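Local coordinates for protein PpBBE-like 1 D396N (Physcomitrella patens subsp. patens, PDB 6EO5) that acts as a cellobiose oxidase, an FAD-dependent oxidoreductase of the berberine bridge enzyme family, at residues S82-Y86 and N430-R434; L38-R43 and F326-K332; K134-P138 and F213-S219. All coordinates share one frame. Numbering follows the deposited sequence.

In the fold
Contacts 1 and 2 are neighbours on the FAD site, their centres about 11 Å apart, and they are linked by salt bridges from D433 to K332 and from E84 to R43. Contact 3 lies about 28 and 30 Å from them, centre to centre, in another, antiparallel sheet, the one containing strand 207-217. Along the chain the order is 38-43, 82-86, 134-138, 213-219, 326-332, 430-434, so contacts 1 and 2 cross, and contact 3 is nested inside the loops that both close. Segment 326-332 enters strand 331-338, which also packs against contact 1. Contacts 1 and 2 thus bring distant sequence together at the flavin, whereas contact 3 is structural packing within the FAD-binding region.

Contact 1: residues S82-Y86 and N430-R434; sequences SYEDY and NYIDR. With FAD (flavin-adenine dinucleotide), chain C.
Two irregular loops meet beside FAD, CA of Y83 5.8 Å from CA of I432. S82-D85 is a type I turn, Y83 at phi/psi -64/-19 and E84 at -113/16, closed by D85 N to S82 O at 3.0 Å; S82 OG (chi1 t) also accepts from Y86 N at 2.9 Å, while S82 N donates to FAD O1A at 3.0 Å. Along 430-434, N430 (phi/psi -79/-13) comes first: its ND2 lies 2.7 Å from FAD O4', and its carbonyl O sits over one face of the Y83 ring. One water joins Y83 N (2.8 Å), N430 O (2.9 Å) and FAD O3' (3.1 Å). Y431 (-97/51, chi1 m) meets Y83 (chi1 m) rim to rim, centroids 5.7 Å apart and planes at 6°, Y83 CE2 3.4 Å from Y431 CD1; both rings belong to the FAD pocket, Y431 CE1 3.8 Å from FAD N1. I432 (-52/138, chi1 t, chi2 p) fills the apolar centre, CG2 4.0 Å from Y83 CB and CG1 3.5 Å from Y86 CE2, at the edge of that ring. The CA-to-CB bond of D433 (-141/114) points away from 82-86; OD1 forms a salt bridge with K332 and OD2 with K334. R434 N donates to E84 OE2 at 2.7 Å; a glutamate suits this place, since OE2 also takes K332 NZ while OE1 takes R43 NH2. The FAD-binding and berberine-like regions thus close jointly on FAD. Strand 331-338 lies against Y83 and Y431 through A333 and S335, while Y441 of helix 438-442 packs on I432 and D433.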
loop_
_atom_site.group_PDB
_atom_site.type_symbol
_atom_site.label_atom_id
_atom_site.label_comp_id
_atom_site.label_asym_id
_atom_site.label_seq_id
_atom_site.Cartn_x
_atom_site.Cartn_y
_atom_site.Cartn_z
ATOM N N SER A 82 -0.498 -6.330 -5.765
ATOM C CA SER A 82 0.744 -5.767 -6.294
ATOM C C SER A 82 0.538 -5.183 -7.681
ATOM O O SER A 82 0.087 -5.883 -8.599
ATOM C CB SER A 82 1.835 -6.832 -6.347
ATOM O OG SER A 82 2.856 -6.449 -7.246
ATOM N N TYR A 83 0.898 -3.904 -7.840
ATOM C CA TYR A 83 0.629 -3.213 -9.098
ATOM C C TYR A 83 1.380 -3.823 -10.270
ATOM O O TYR A 83 0.994 -3.602 -11.421
ATOM C CB TYR A 83 0.974 -1.730 -8.981
ATOM C CG TYR A 83 -0.027 -0.917 -8.170
ATOM C CD1 TYR A 83 -1.155 -1.516 -7.593
ATOM C CD2 TYR A 83 0.156 0.444 -7.986
ATOM C CE1 TYR A 83 -2.055 -0.783 -6.861
ATOM C CE2 TYR A 83 -0.735 1.187 -7.260
ATOM C CZ TYR A 83 -1.837 0.578 -6.702
ATOM O OH TYR A 83 -2.713 1.346 -5.977
ATOM N N GLU A 84 2.435 -4.588 -10.001
ATOM C CA GLU A 84 3.215 -5.255 -11.032
ATOM C C GLU A 84 3.082 -6.773 -10.974
ATOM O O GLU A 84 3.896 -7.483 -11.568
ATOM C CB GLU A 84 4.683 -4.847 -10.919
ATOM C CG GLU A 84 4.950 -3.378 -11.190
ATOM C CD GLU A 84 4.961 -3.043 -12.670
ATOM O OE1 GLU A 84 4.192 -3.661 -13.432
ATOM O OE2 GLU A 84 5.743 -2.157 -13.077
ATOM N N ASP A 85 2.082 -7.288 -10.260
ATOM C CA ASP A 85 1.841 -8.727 -10.164
ATOM C C ASP A 85 3.028 -9.477 -9.568
ATOM O O ASP A 85 3.265 -10.641 -9.892
ATOM C CB ASP A 85 1.460 -9.314 -11.523
ATOM C CG ASP A 85 0.099 -8.857 -11.963
ATOM O OD1 ASP A 85 -0.823 -8.894 -11.128
ATOM O OD2 ASP A 85 -0.056 -8.425 -13.120
ATOM N N TYR A 86 3.751 -8.831 -8.655
ATOM C CA TYR A 86 4.928 -9.447 -8.063
ATOM C C TYR A 86 4.587 -10.573 -7.092
ATOM O O TYR A 86 5.474 -11.357 -6.745
ATOM C CB TYR A 86 5.771 -8.392 -7.348
ATOM C CG TYR A 86 6.546 -7.463 -8.264
ATOM C CD1 TYR A 86 6.846 -7.819 -9.582
ATOM C CD2 TYR A 86 6.984 -6.227 -7.807
ATOM C CE1 TYR A 86 7.574 -6.956 -10.412
ATOM C CE2 TYR A 86 7.700 -5.364 -8.619
ATOM C CZ TYR A 86 8.001 -5.727 -9.916
ATOM O OH TYR A 86 8.722 -4.855 -10.709
ATOM N N ASN A 430 4.691 1.175 -2.435
ATOM C CA ASN A 430 3.445 0.428 -2.542
ATOM C C ASN A 430 2.705 0.713 -3.835
ATOM O O ASN A 430 1.767 -0.018 -4.160
ATOM C CB ASN A 430 2.515 0.703 -1.364
ATOM C CG ASN A 430 2.743 -0.242 -0.211
ATOM O OD1 ASN A 430 2.701 0.169 0.949
ATOM N ND2 ASN A 430 2.979 -1.513 -0.514
ATOM N N TYR A 431 3.094 1.751 -4.569
ATOM C CA TYR A 431 2.650 1.921 -5.956
ATOM C C TYR A 431 3.715 1.390 -6.923
ATOM O O TYR A 431 4.112 2.045 -7.885
ATOM C CB TYR A 431 2.315 3.386 -6.225
ATOM C CG TYR A 431 1.258 3.945 -5.298
ATOM C CD1 TYR A 431 0.311 3.114 -4.705
ATOM C CD2 TYR A 431 1.202 5.306 -5.012
ATOM C CE1 TYR A 431 -0.660 3.614 -3.854
ATOM C CE2 TYR A 431 0.229 5.820 -4.156
ATOM C CZ TYR A 431 -0.698 4.964 -3.575
ATOM O OH TYR A 431 -1.671 5.463 -2.722
ATOM N N ILE A 432 4.158 0.157 -6.664
ATOM C CA ILE A 432 5.370 -0.398 -7.263
ATOM C C ILE A 432 5.380 -0.270 -8.795
ATOM O O ILE A 432 4.371 -0.493 -9.482
ATOM C CB ILE A 432 5.523 -1.857 -6.789
ATOM C CG1 ILE A 432 6.954 -2.344 -6.984
ATOM C CG2 ILE A 432 4.511 -2.778 -7.455
ATOM C CD1 ILE A 432 7.964 -1.482 -6.263
ATOM N N ASP A 433 6.542 0.106 -9.332
ATOM C CA ASP A 433 6.695 0.506 -10.734
ATOM C C ASP A 433 8.019 -0.050 -11.240
ATOM O O ASP A 433 9.084 0.371 -10.776
ATOM C CB ASP A 433 6.657 2.033 -10.858
ATOM C CG ASP A 433 6.835 2.544 -12.297
ATOM O OD1 ASP A 433 7.068 1.754 -13.258
ATOM O OD2 ASP A 433 6.746 3.780 -12.450
ATOM N N ARG A 434 7.953 -0.981 -12.196
ATOM C CA ARG A 434 9.154 -1.682 -12.648
ATOM C C ARG A 434 10.154 -0.764 -13.349
ATOM O O ARG A 434 11.330 -1.128 -13.471
ATOM C CB ARG A 434 8.761 -2.834 -13.573
ATOM C CG ARG A 434 9.875 -3.809 -13.859
ATOM C CD ARG A 434 9.336 -5.008 -14.613
ATOM N NE ARG A 434 10.358 -6.003 -14.922
ATOM C CZ ARG A 434 10.074 -7.272 -15.186
ATOM N NH1 ARG A 434 8.813 -7.674 -15.166
ATOM N NH2 ARG A 434 11.040 -8.138 -15.470
HETATM P PA FAD C . 0.579 -8.615 -2.547
HETATM O O1A FAD C . 0.546 -8.555 -4.067
HETATM O O2A FAD C . 0.085 -9.940 -2.027
HETATM O O5B FAD C . 2.020 -8.255 -1.915
HETATM C C5B FAD C . 2.823 -7.221 -2.443
HETATM C C4B FAD C . 4.302 -7.521 -2.231
HETATM O O4B FAD C . 4.544 -7.861 -0.878
HETATM C C3B FAD C . 4.771 -8.702 -3.063
HETATM O O3B FAD C . 6.127 -8.502 -3.396
HETATM C C2B FAD C . 4.670 -9.852 -2.096
HETATM O O2B FAD C . 5.533 -10.906 -2.442
HETATM C C1B FAD C . 5.037 -9.187 -0.775
HETATM N N9A FAD C . 4.433 -9.947 0.342
HETATM C C8A FAD C . 3.109 -10.291 0.483
HETATM N N7A FAD C . 2.961 -11.000 1.623
HETATM C C5A FAD C . 4.170 -11.120 2.212
HETATM C C6A FAD C . 4.577 -11.749 3.373
HETATM N N6A FAD C . 3.684 -12.381 4.128
HETATM N N1A FAD C . 5.904 -11.711 3.742
HETATM C C2A FAD C . 6.816 -11.060 2.943
HETATM N N3A FAD C . 6.411 -10.438 1.782
HETATM C C4A FAD C . 5.105 -10.471 1.420
HETATM N N1 FAD C . -1.652 1.710 -0.721
HETATM C C2 FAD C . -1.708 2.608 0.351
HETATM O O2 FAD C . -0.697 2.934 1.007
HETATM N N3 FAD C . -2.933 3.144 0.710
HETATM C C4 FAD C . -4.078 2.808 0.019
HETATM O O4 FAD C . -5.152 3.289 0.367
HETATM C C4X FAD C . -4.023 1.922 -1.046
HETATM N N5 FAD C . -5.179 1.556 -1.701
HETATM C C5X FAD C . -5.179 0.451 -2.532
HETATM C C6 FAD C . -6.380 0.008 -3.076
HETATM C C7 FAD C . -6.466 -1.176 -3.826
HETATM C C7M FAD C . -7.794 -1.634 -4.387
HETATM C C8 FAD C . -5.270 -1.863 -4.122
HETATM C C8M FAD C . -5.267 -3.083 -5.024
HETATM C C9 FAD C . -4.052 -1.347 -3.639
HETATM C C9A FAD C . -3.985 -0.203 -2.824
HETATM N N10 FAD C . -2.785 0.355 -2.363
HETATM C C10 FAD C . -2.808 1.337 -1.392
HETATM C "C1'" FAD C . -1.463 -0.266 -2.670
HETATM C "C2'" FAD C . -1.150 -1.316 -1.607
HETATM O "O2'" FAD C . -0.680 -0.754 -0.403
HETATM C "C3'" FAD C . -0.096 -2.252 -2.153
HETATM O "O3'" FAD C . -0.644 -2.817 -3.320
HETATM C "C4'" FAD C . 0.256 -3.312 -1.114
HETATM O "O4'" FAD C . 1.610 -3.682 -1.286
HETATM C "C5'" FAD C . -0.679 -4.514 -1.227
HETATM O "O5'" FAD C . -0.324 -5.582 -0.374
HETATM P P FAD C . -0.959 -7.041 -0.664
HETATM O O1P FAD C . -0.564 -7.989 0.443
HETATM O O2P FAD C . -2.446 -7.015 -0.897
HETATM O O3P FAD C . -0.368 -7.388 -2.119
HETATM O O HOH W 1 1.578 -2.661 -5.427
#

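Contact 2: residues L38-R43 and F326-K332; sequences LAYNLR and FTTNTFK. With FAD (flavin-adenine dinucleotide), chain C.
Loop 38-43 runs beside the extended approach to strand 331-338, joined by a single beta bridge between N41 and N329, CA atoms 5.3 Å apart. Residues 327-331 are extended; Y40 is at phi/psi -63/-49, N41 at -92/122. Y40 O accepts from N329 N at 3.0 Å, and L42 N donates to N329 O at 2.9 Å. Beyond the bridge, side chains take over. N41 (chi1 t) suits its place because an amide can both give and accept: its OD1 takes F331 N and R43 N, each at 3.2 Å, the latter an Asx turn, while its ND2 gives to F331 O at 3.0 Å and to Y83 O. F331 O receives a second donor, R43 NE, at 3.0 Å; R43 NH2 forms a salt bridge with E84 OE1 and donates to a water at 2.9 Å. K332 NZ pairs with D433 and E84. N329 ND2 is satisfied by S398 and a water at 2.8 Å, which lies 2.6 Å from Y40 OH. Beside this network, L38 CD2 touches F326 CD2 at 3.5 Å, and Y40 CE2 meets F331 CE1 at 3.3 Å, rings rim to rim at 60°. Y40 (chi1 t) also stacks on H81 and has FAD C8M over one face, 3.4 Å from Y40 CD2, forming part of the FAD pocket beside the 8-methyl group of this bi-covalently attached flavin.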
loop_
_atom_site.group_PDB
_atom_site.type_symbol
_atom_site.label_atom_id
_atom_site.label_comp_id
_atom_site.label_asym_id
_atom_site.label_seq_id
_atom_site.Cartn_x
_atom_site.Cartn_y
_atom_site.Cartn_z
ATOM N N LEU A 38 -6.076 -15.456 -9.636
ATOM C CA LEU A 38 -6.693 -14.149 -9.485
ATOM C C LEU A 38 -5.725 -13.170 -8.841
ATOM O O LEU A 38 -5.096 -13.475 -7.826
ATOM C CB LEU A 38 -7.963 -14.261 -8.642
ATOM C CG LEU A 38 -8.837 -13.006 -8.543
ATOM C CD1 LEU A 38 -9.605 -12.772 -9.836
ATOM C CD2 LEU A 38 -9.778 -13.074 -7.331
ATOM N N ALA A 39 -5.596 -12.001 -9.456
ATOM C CA ALA A 39 -4.760 -10.923 -8.960
ATOM C C ALA A 39 -5.489 -9.614 -9.227
ATOM O O ALA A 39 -6.340 -9.527 -10.120
ATOM C CB ALA A 39 -3.374 -10.911 -9.629
ATOM N N TYR A 40 -5.148 -8.586 -8.447
ATOM C CA TYR A 40 -5.811 -7.299 -8.641
ATOM C C TYR A 40 -5.522 -6.734 -10.031
ATOM O O TYR A 40 -6.437 -6.305 -10.742
ATOM C CB TYR A 40 -5.400 -6.305 -7.554
ATOM C CG TYR A 40 -6.053 -4.977 -7.801
ATOM C CD1 TYR A 40 -7.417 -4.803 -7.558
ATOM C CD2 TYR A 40 -5.330 -3.907 -8.321
ATOM C CE1 TYR A 40 -8.037 -3.599 -7.801
ATOM C CE2 TYR A 40 -5.937 -2.709 -8.569
ATOM C CZ TYR A 40 -7.294 -2.555 -8.307
ATOM O OH TYR A 40 -7.905 -1.346 -8.555
ATOM N N ASN A 41 -4.257 -6.712 -10.434
ATOM C CA ASN A 41 -3.895 -6.283 -11.777
ATOM C C ASN A 41 -3.856 -7.520 -12.663
ATOM O O ASN A 41 -3.137 -8.475 -12.361
ATOM C CB ASN A 41 -2.551 -5.556 -11.781
ATOM C CG ASN A 41 -2.363 -4.667 -13.003
ATOM O OD1 ASN A 41 -3.101 -4.761 -13.991
ATOM N ND2 ASN A 41 -1.354 -3.799 -12.942
ATOM N N LEU A 42 -4.652 -7.524 -13.727
ATOM C CA LEU A 42 -4.678 -8.650 -14.651
ATOM C C LEU A 42 -3.752 -8.445 -15.844
ATOM O O LEU A 42 -3.808 -9.229 -16.797
ATOM C CB LEU A 42 -6.110 -8.928 -15.138
ATOM C CG LEU A 42 -7.219 -9.275 -14.129
ATOM C CD1 LEU A 42 -8.541 -9.403 -14.845
ATOM C CD2 LEU A 42 -6.944 -10.539 -13.299
ATOM N N ARG A 43 -2.896 -7.419 -15.816
ATOM C CA ARG A 43 -2.079 -7.135 -16.989
ATOM C C ARG A 43 -1.049 -8.234 -17.231
ATOM O O ARG A 43 -0.859 -8.667 -18.371
ATOM C CB ARG A 43 -1.397 -5.778 -16.855
ATOM C CG ARG A 43 -0.216 -5.632 -17.812
ATOM C CD ARG A 43 0.206 -4.214 -18.021
ATOM N NE ARG A 43 0.614 -3.568 -16.779
ATOM C CZ ARG A 43 1.772 -3.796 -16.168
ATOM N NH1 ARG A 43 2.617 -4.677 -16.674
ATOM N NH2 ARG A 43 2.071 -3.154 -15.048
ATOM N N PHE A 326 -13.883 -8.894 -4.193
ATOM C CA PHE A 326 -12.605 -8.618 -4.845
ATOM C C PHE A 326 -12.846 -8.226 -6.299
ATOM O O PHE A 326 -13.422 -9.000 -7.072
ATOM C CB PHE A 326 -11.674 -9.827 -4.774
ATOM C CG PHE A 326 -10.239 -9.504 -5.108
ATOM C CD1 PHE A 326 -9.375 -9.039 -4.132
ATOM C CD2 PHE A 326 -9.756 -9.655 -6.401
ATOM C CE1 PHE A 326 -8.047 -8.735 -4.427
ATOM C CE2 PHE A 326 -8.435 -9.354 -6.700
ATOM C CZ PHE A 326 -7.581 -8.890 -5.704
ATOM N N THR A 327 -12.408 -7.032 -6.677
ATOM C CA THR A 327 -12.514 -6.563 -8.051
ATOM C C THR A 327 -11.125 -6.463 -8.659
ATOM O O THR A 327 -10.119 -6.391 -7.948
ATOM C CB THR A 327 -13.218 -5.206 -8.118
ATOM O OG1 THR A 327 -12.441 -4.240 -7.405
ATOM C CG2 THR A 327 -14.588 -5.290 -7.474
ATOM N N THR A 328 -11.078 -6.465 -9.989
ATOM C CA THR A 328 -9.822 -6.456 -10.726
ATOM C C THR A 328 -9.818 -5.322 -11.746
ATOM O O THR A 328 -10.855 -4.738 -12.062
ATOM C CB THR A 328 -9.583 -7.800 -11.427
ATOM O OG1 THR A 328 -10.698 -8.099 -12.271
ATOM C CG2 THR A 328 -9.433 -8.907 -10.408
ATOM N N ASN A 329 -8.629 -5.021 -12.260
ATOM C CA ASN A 329 -8.418 -3.978 -13.256
ATOM C C ASN A 329 -7.222 -4.398 -14.111
ATOM O O ASN A 329 -6.525 -5.363 -13.791
ATOM C CB ASN A 329 -8.203 -2.621 -12.565
ATOM C CG ASN A 329 -8.243 -1.440 -13.529
ATOM O OD1 ASN A 329 -8.732 -1.553 -14.656
ATOM N ND2 ASN A 329 -7.736 -0.293 -13.077
ATOM N N THR A 330 -6.998 -3.686 -15.218
ATOM C CA THR A 330 -5.801 -3.873 -16.046
ATOM C C THR A 330 -5.187 -2.512 -16.319
ATOM O O THR A 330 -5.824 -1.665 -16.956
ATOM C CB THR A 330 -6.114 -4.580 -17.366
ATOM O OG1 THR A 330 -6.684 -5.859 -17.082
ATOM C CG2 THR A 330 -4.844 -4.772 -18.176
ATOM N N PHE A 331 -3.954 -2.300 -15.855
ATOM C CA PHE A 331 -3.475 -0.932 -15.742
ATOM C C PHE A 331 -1.964 -0.893 -15.629
ATOM O O PHE A 331 -1.317 -1.887 -15.288
ATOM C CB PHE A 331 -4.113 -0.218 -14.530
ATOM C CG PHE A 331 -3.791 -0.852 -13.186
ATOM C CD1 PHE A 331 -4.595 -1.854 -12.663
ATOM C CD2 PHE A 331 -2.712 -0.411 -12.427
ATOM C CE1 PHE A 331 -4.312 -2.427 -11.419
ATOM C CE2 PHE A 331 -2.419 -0.976 -11.176
ATOM C CZ PHE A 331 -3.216 -1.987 -10.678
ATOM N N LYS A 332 -1.416 0.281 -15.921
ATOM C CA LYS A 332 -0.064 0.654 -15.535
ATOM C C LYS A 332 -0.159 1.809 -14.543
ATOM O O LYS A 332 -0.906 2.767 -14.770
ATOM C CB LYS A 332 0.767 1.044 -16.756
ATOM C CG LYS A 332 2.128 1.631 -16.428
ATOM C CD LYS A 332 3.049 0.606 -15.803
ATOM C CE LYS A 332 4.362 1.254 -15.434
ATOM N NZ LYS A 332 5.212 0.345 -14.637
HETATM P PA FAD C . 0.579 -8.615 -2.547
HETATM O O1A FAD C . 0.546 -8.555 -4.067
HETATM O O2A FAD C . 0.085 -9.940 -2.027
HETATM O O5B FAD C . 2.020 -8.255 -1.915
HETATM C C5B FAD C . 2.823 -7.221 -2.443
HETATM C C4B FAD C . 4.302 -7.521 -2.231
HETATM O O4B FAD C . 4.544 -7.861 -0.878
HETATM C C3B FAD C . 4.771 -8.702 -3.063
HETATM O O3B FAD C . 6.127 -8.502 -3.396
HETATM C C2B FAD C . 4.670 -9.852 -2.096
HETATM O O2B FAD C . 5.533 -10.906 -2.442
HETATM C C1B FAD C . 5.037 -9.187 -0.775
HETATM N N9A FAD C . 4.433 -9.947 0.342
HETATM C C8A FAD C . 3.109 -10.291 0.483
HETATM N N7A FAD C . 2.961 -11.000 1.623
HETATM C C5A FAD C . 4.170 -11.120 2.212
HETATM C C6A FAD C . 4.577 -11.749 3.373
HETATM N N6A FAD C . 3.684 -12.381 4.128
HETATM N N1A FAD C . 5.904 -11.711 3.742
HETATM C C2A FAD C . 6.816 -11.060 2.943
HETATM N N3A FAD C . 6.411 -10.438 1.782
HETATM C C4A FAD C . 5.105 -10.471 1.420
HETATM N N1 FAD C . -1.652 1.710 -0.721
HETATM C C2 FAD C . -1.708 2.608 0.351
HETATM O O2 FAD C . -0.697 2.934 1.007
HETATM N N3 FAD C . -2.933 3.144 0.710
HETATM C C4 FAD C . -4.078 2.808 0.019
HETATM O O4 FAD C . -5.152 3.289 0.367
HETATM C C4X FAD C . -4.023 1.922 -1.046
HETATM N N5 FAD C . -5.179 1.556 -1.701
HETATM C C5X FAD C . -5.179 0.451 -2.532
HETATM C C6 FAD C . -6.380 0.008 -3.076
HETATM C C7 FAD C . -6.466 -1.176 -3.826
HETATM C C7M FAD C . -7.794 -1.634 -4.387
HETATM C C8 FAD C . -5.270 -1.863 -4.122
HETATM C C8M FAD C . -5.267 -3.083 -5.024
HETATM C C9 FAD C . -4.052 -1.347 -3.639
HETATM C C9A FAD C . -3.985 -0.203 -2.824
HETATM N N10 FAD C . -2.785 0.355 -2.363
HETATM C C10 FAD C . -2.808 1.337 -1.392
HETATM C "C1'" FAD C . -1.463 -0.266 -2.670
HETATM C "C2'" FAD C . -1.150 -1.316 -1.607
HETATM O "O2'" FAD C . -0.680 -0.754 -0.403
HETATM C "C3'" FAD C . -0.096 -2.252 -2.153
HETATM O "O3'" FAD C . -0.644 -2.817 -3.320
HETATM C "C4'" FAD C . 0.256 -3.312 -1.114
HETATM O "O4'" FAD C . 1.610 -3.682 -1.286
HETATM C "C5'" FAD C . -0.679 -4.514 -1.227
HETATM O "O5'" FAD C . -0.324 -5.582 -0.374
HETATM P P FAD C . -0.959 -7.041 -0.664
HETATM O O1P FAD C . -0.564 -7.989 0.443
HETATM O O2P FAD C . -2.446 -7.015 -0.897
HETATM O O3P FAD C . -0.368 -7.388 -2.119
HETATM O O HOH W 2 -7.336 0.441 -10.406
HETATM O O HOH W 3 1.213 -1.247 -12.998
#

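Contact 3: residues K134-P138 and F213-S219; sequences KVTIP and FRVHDVS
I137 (chi1 p, chi2 t) sets CD1 over one face of the F213 ring, while its CG2 lies 3.8 Å from F213 CB. An apolar patch extends along an antiparallel beta ladder, in which short strand 135-136, in the FAD-binding region of this PCMH-type (VAO) flavoprotein, pairs with the broken strand 207-217 of a curled sheet. V135 and D217 form a non-hydrogen-bonded pair, CA atoms 4.5 Å apart; T136 and H216 form the hydrogen-bonded pair, CA atoms 5.3 Å apart, with T136 N to H216 O and H216 N to T136 O both at 2.9 Å. K134 O accepts from V218 N at 3.0 Å. K134 is the first residue to leave helix 122-133, with phi/psi 50/46, turning the chain straight into the strand; its aliphatic chain runs along S219, CD 3.8 Å from S219 CB, a good use of a long exposed side chain. Beta-branched residues favour extended backbone and fill the packing on both faces. V135 CG2 touches V215 CG2 and I137 CG2 touches V215 CG1, both at 4.0 Å, and L129 of helix 122-133 packs on both valines. On the face of T136 and H216, T136 CG2 meets V218 CG1 at 3.7 Å, and P138 CD lies 4.2 Å from H216 CD2. H216 stacks on F163 and is hydrogen-bonded to N169. The contact brings the strand after helix 122-133 onto strand 207-217, which also pairs with 113-117 and 170-176, the side chain of P138 about 10 Å from FAD. S219 OG (chi1 p) donates to D217 OD1 at 3.1 Å.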
loop_
_atom_site.group_PDB
_atom_site.type_symbol
_atom_site.label_atom_id
_atom_site.label_comp_id
_atom_site.label_asym_id
_atom_site.label_seq_id
_atom_site.Cartn_x
_atom_site.Cartn_y
_atom_site.Cartn_z
ATOM N N LYS A 134 -12.510 -0.958 20.054
ATOM C CA LYS A 134 -12.655 0.336 19.377
ATOM C C LYS A 134 -11.295 0.989 19.090
ATOM O O LYS A 134 -11.075 2.182 19.320
ATOM C CB LYS A 134 -13.560 1.265 20.182
ATOM C CG LYS A 134 -15.015 0.920 20.024
ATOM C CD LYS A 134 -15.881 1.783 20.904
ATOM C CE LYS A 134 -17.310 1.270 20.922
ATOM N NZ LYS A 134 -18.166 2.159 21.753
ATOM N N VAL A 135 -10.373 0.180 18.568
ATOM C CA VAL A 135 -9.049 0.635 18.175
ATOM C C VAL A 135 -8.863 0.393 16.674
ATOM O O VAL A 135 -9.719 -0.176 15.992
ATOM C CB VAL A 135 -7.931 -0.054 18.985
ATOM C CG1 VAL A 135 -8.076 0.286 20.449
ATOM C CG2 VAL A 135 -7.979 -1.557 18.786
ATOM N N THR A 136 -7.717 0.830 16.166
ATOM C CA THR A 136 -7.420 0.670 14.748
ATOM C C THR A 136 -5.920 0.800 14.549
ATOM O O THR A 136 -5.188 1.246 15.436
ATOM C CB THR A 136 -8.172 1.707 13.897
ATOM O OG1 THR A 136 -8.280 1.243 12.548
ATOM C CG2 THR A 136 -7.468 3.057 13.922
ATOM N N ILE A 137 -5.469 0.375 13.377
ATOM C CA ILE A 137 -4.178 0.816 12.862
ATOM C C ILE A 137 -4.476 1.790 11.727
ATOM O O ILE A 137 -5.554 1.715 11.114
ATOM C CB ILE A 137 -3.315 -0.363 12.392
ATOM C CG1 ILE A 137 -3.996 -1.104 11.249
ATOM C CG2 ILE A 137 -3.019 -1.284 13.543
ATOM C CD1 ILE A 137 -3.147 -2.205 10.687
ATOM N N PRO A 138 -3.554 2.734 11.402
ATOM C CA PRO A 138 -3.823 3.713 10.335
ATOM C C PRO A 138 -3.569 3.152 8.932
ATOM O O PRO A 138 -2.729 3.647 8.171
ATOM C CB PRO A 138 -2.873 4.860 10.706
ATOM C CG PRO A 138 -1.713 4.183 11.351
ATOM C CD PRO A 138 -2.262 2.975 12.072
ATOM N N PHE A 213 1.294 -5.058 15.965
ATOM C CA PHE A 213 1.042 -3.651 15.678
ATOM C C PHE A 213 0.763 -2.862 16.947
ATOM O O PHE A 213 0.090 -3.349 17.858
ATOM C CB PHE A 213 -0.148 -3.480 14.732
ATOM C CG PHE A 213 0.136 -3.885 13.323
ATOM C CD1 PHE A 213 0.960 -3.103 12.524
ATOM C CD2 PHE A 213 -0.417 -5.040 12.792
ATOM C CE1 PHE A 213 1.227 -3.457 11.220
ATOM C CE2 PHE A 213 -0.156 -5.405 11.485
ATOM C CZ PHE A 213 0.670 -4.611 10.695
ATOM N N ARG A 214 1.295 -1.643 16.996
ATOM C CA ARG A 214 0.769 -0.619 17.888
ATOM C C ARG A 214 -0.604 -0.199 17.378
ATOM O O ARG A 214 -0.777 0.030 16.176
ATOM C CB ARG A 214 1.717 0.581 17.933
ATOM C CG ARG A 214 1.193 1.769 18.707
ATOM C CD ARG A 214 1.259 1.492 20.212
ATOM N NE ARG A 214 2.643 1.297 20.660
ATOM C CZ ARG A 214 3.003 0.513 21.674
ATOM N NH1 ARG A 214 2.077 -0.171 22.338
ATOM N NH2 ARG A 214 4.286 0.399 22.012
ATOM N N VAL A 215 -1.594 -0.141 18.270
ATOM C CA VAL A 215 -2.956 0.215 17.885
ATOM C C VAL A 215 -3.332 1.532 18.556
ATOM O O VAL A 215 -2.655 2.002 19.470
ATOM C CB VAL A 215 -3.975 -0.896 18.205
ATOM C CG1 VAL A 215 -3.615 -2.170 17.442
ATOM C CG2 VAL A 215 -4.067 -1.150 19.709
ATOM N N HIS A 216 -4.414 2.147 18.064
ATOM C CA HIS A 216 -4.808 3.495 18.468
ATOM C C HIS A 216 -6.307 3.590 18.731
ATOM O O HIS A 216 -7.117 3.050 17.970
ATOM C CB HIS A 216 -4.410 4.527 17.410
ATOM C CG HIS A 216 -2.964 4.460 17.036
ATOM N ND1 HIS A 216 -2.008 5.276 17.601
ATOM C CD2 HIS A 216 -2.303 3.649 16.172
ATOM C CE1 HIS A 216 -0.826 4.982 17.091
ATOM N NE2 HIS A 216 -0.977 3.997 16.224
ATOM N N ASP A 217 -6.660 4.306 19.808
ATOM C CA ASP A 217 -8.052 4.473 20.200
ATOM C C ASP A 217 -8.795 5.364 19.210
ATOM O O ASP A 217 -8.390 6.504 18.956
ATOM C CB ASP A 217 -8.136 5.074 21.603
ATOM C CG ASP A 217 -9.570 5.391 22.019
ATOM O OD1 ASP A 217 -10.445 4.481 21.985
ATOM O OD2 ASP A 217 -9.827 6.561 22.358
ATOM N N VAL A 218 -9.906 4.850 18.678
ATOM C CA VAL A 218 -10.757 5.604 17.763
ATOM C C VAL A 218 -12.212 5.515 18.217
ATOM O O VAL A 218 -13.127 5.373 17.397
ATOM C CB VAL A 218 -10.598 5.104 16.312
ATOM C CG1 VAL A 218 -9.349 5.703 15.685
ATOM C CG2 VAL A 218 -10.553 3.567 16.244
ATOM N N SER A 219 -12.446 5.605 19.528
ATOM C CA SER A 219 -13.808 5.442 20.031
ATOM C C SER A 219 -14.605 6.740 19.970
ATOM O O SER A 219 -15.837 6.694 19.874
ATOM C CB SER A 219 -13.784 4.908 21.458
ATOM O OG SER A 219 -13.175 5.848 22.328
#